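PDB 1J7X: interphotoreceptor retinoid-binding protein from Xenopus laevis, which probably binds and carries retinoids between photoreceptors and the neighbouring epithelium in the retina. Local coordinates for residues V205-S210 and S228-I233. Sequence-based numbering, arbitrary orientation.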
loop_
_atom_site.group_PDB
_atom_site.type_symbol
_atom_site.label_atom_id
_atom_site.label_comp_id
_atom_site.label_asym_id
_atom_site.label_seq_id
_atom_site.Cartn_x
_atom_site.Cartn_y
_atom_site.Cartn_z
ATOM N N VAL A 205 -0.447 -19.012 4.307
ATOM C CA VAL A 205 0.392 -17.883 4.130
ATOM C C VAL A 205 0.128 -16.842 5.249
ATOM O O VAL A 205 -1.042 -16.496 5.533
ATOM C CB VAL A 205 0.228 -17.217 2.769
ATOM C CG1 VAL A 205 1.221 -16.034 2.661
ATOM C CG2 VAL A 205 0.467 -18.201 1.614
ATOM N N TYR A 206 1.176 -16.446 5.889
ATOM C CA TYR A 206 1.183 -15.493 6.991
ATOM C C TYR A 206 2.106 -14.312 6.726
ATOM O O TYR A 206 3.280 -14.509 6.479
ATOM C CB TYR A 206 1.562 -16.210 8.244
ATOM C CG TYR A 206 0.648 -17.378 8.506
ATOM C CD1 TYR A 206 0.882 -18.611 7.910
ATOM C CD2 TYR A 206 -0.521 -17.235 9.280
ATOM C CE1 TYR A 206 0.016 -19.703 8.070
ATOM C CE2 TYR A 206 -1.328 -18.277 9.501
ATOM C CZ TYR A 206 -1.099 -19.527 8.858
ATOM O OH TYR A 206 -2.027 -20.539 9.054
ATOM N N VAL A 207 1.553 -13.068 6.666
ATOM C CA VAL A 207 2.316 -11.870 6.363
ATOM C C VAL A 207 2.547 -11.059 7.584
ATOM O O VAL A 207 1.597 -10.748 8.298
ATOM C CB VAL A 207 1.590 -11.020 5.335
ATOM C CG1 VAL A 207 2.402 -9.853 4.985
ATOM C CG2 VAL A 207 1.312 -11.860 4.097
ATOM N N LEU A 208 3.787 -10.801 7.916
ATOM C CA LEU A 208 4.190 -10.060 9.088
ATOM C C LEU A 208 4.311 -8.601 8.736
ATOM O O LEU A 208 5.016 -8.218 7.782
ATOM C CB LEU A 208 5.520 -10.571 9.664
ATOM C CG LEU A 208 5.653 -12.077 9.895
ATOM C CD1 LEU A 208 6.944 -12.311 10.673
ATOM C CD2 LEU A 208 4.511 -12.695 10.552
ATOM N N THR A 209 3.711 -7.716 9.566
ATOM C CA THR A 209 3.797 -6.304 9.336
ATOM C C THR A 209 4.238 -5.507 10.543
ATOM O O THR A 209 4.067 -5.971 11.670
ATOM C CB THR A 209 2.384 -5.722 8.927
ATOM O OG1 THR A 209 1.488 -6.006 10.037
ATOM C CG2 THR A 209 1.901 -6.379 7.618
ATOM N N SER A 210 4.758 -4.333 10.296
ATOM C CA SER A 210 5.165 -3.351 11.316
ATOM C C SER A 210 4.668 -1.967 10.921
ATOM O O SER A 210 4.285 -1.712 9.775
ATOM C CB SER A 210 6.711 -3.249 11.527
ATOM O OG SER A 210 7.390 -2.576 10.533
ATOM N N SER A 228 -8.497 -12.827 1.067
ATOM C CA SER A 228 -8.553 -13.919 2.013
ATOM C C SER A 228 -7.473 -14.951 1.700
ATOM O O SER A 228 -7.633 -16.123 1.952
ATOM C CB SER A 228 -10.004 -14.536 2.025
ATOM O OG SER A 228 -10.926 -13.482 2.356
ATOM N N ARG A 229 -6.317 -14.507 1.221
ATOM C CA ARG A 229 -5.277 -15.457 0.894
ATOM C C ARG A 229 -4.387 -15.682 2.083
ATOM O O ARG A 229 -3.821 -16.771 2.263
ATOM C CB ARG A 229 -4.521 -14.940 -0.345
ATOM C CG ARG A 229 -3.274 -15.838 -0.720
ATOM C CD ARG A 229 -3.830 -17.275 -1.195
ATOM N NE ARG A 229 -3.733 -18.131 -0.068
ATOM C CZ ARG A 229 -2.794 -19.034 0.128
ATOM N NH1 ARG A 229 -1.920 -19.382 -0.818
ATOM N NH2 ARG A 229 -2.769 -19.627 1.270
ATOM N N ALA A 230 -4.033 -14.613 2.838
ATOM C CA ALA A 230 -3.227 -14.789 3.980
ATOM C C ALA A 230 -3.764 -14.110 5.247
ATOM O O ALA A 230 -4.581 -13.214 5.176
ATOM C CB ALA A 230 -1.872 -14.206 3.644
ATOM N N THR A 231 -3.205 -14.504 6.348
ATOM C CA THR A 231 -3.451 -13.896 7.636
ATOM C C THR A 231 -2.349 -12.844 7.858
ATOM O O THR A 231 -1.156 -13.137 7.684
ATOM C CB THR A 231 -3.420 -14.943 8.721
ATOM O OG1 THR A 231 -4.394 -15.973 8.496
ATOM C CG2 THR A 231 -3.694 -14.330 10.082
ATOM N N ILE A 232 -2.753 -11.598 8.188
ATOM C CA ILE A 232 -1.819 -10.551 8.429
ATOM C C ILE A 232 -1.551 -10.481 9.942
ATOM O O ILE A 232 -2.468 -10.385 10.772
ATOM C CB ILE A 232 -2.404 -9.205 7.977
ATOM C CG1 ILE A 232 -2.970 -9.304 6.554
ATOM C CG2 ILE A 232 -1.416 -8.115 7.987
ATOM C CD1 ILE A 232 -1.874 -9.903 5.557
ATOM N N ILE A 233 -0.287 -10.403 10.315
ATOM C CA ILE A 233 0.135 -10.421 11.744
ATOM C C ILE A 233 1.150 -9.341 12.034
ATOM O O ILE A 233 2.163 -9.199 11.331
ATOM C CB ILE A 233 0.727 -11.802 12.094
ATOM C CG1 ILE A 233 -0.255 -12.857 11.696
ATOM C CG2 ILE A 233 1.175 -11.856 13.593
ATOM C CD1 ILE A 233 0.387 -14.262 11.798
HETATM O O HOH W 1 -3.427 -18.765 4.141
HETATM O O HOH W 2 -4.083 -17.823 6.642
#
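Strands 205-209 and 231-233 run parallel, Y206 beside T231, V207 beside I232 and L208 beside I233, joined by four backbone hydrogen bonds. I233 N lies nearly on the C=O axis of V207 (I233 N to V207 O 2.8 Å), whereas T209 N reaches I233 O from above its carbonyl plane. On one face, the Y206 ring (chi1 -56°, CG anti to the carbonyl carbon) lies alongside T231, with CD2 3.7 Å from T231 CB, and the same ring carbon meets CD1 of I233. An alanine here removes the ring that packs beside T231 and I233 and on helix 287-296, and would probably loosen the seating of that helix on this face. On the other face, I232 holds CG1 anti to its carbonyl carbon, and chi2 of -53° turns CD1 to 3.6 Å from V207 CB, while A230 CB touches V205 CG1 and V207 CG2. The R229 chain folds back so that V205 CG2 sits over one guanidinium face, 3.6 Å from R229 NH2; a water bridges V205 N, R229 O and R229 NH2. The two strands belong to a beta-alpha-beta unit whose helix 216-226 packs on T209, A230 and I232, while helix 287-296 backs Y206 and I233 on the opposite face and strand 142-146 flanks 205-209 within the mixed sheet.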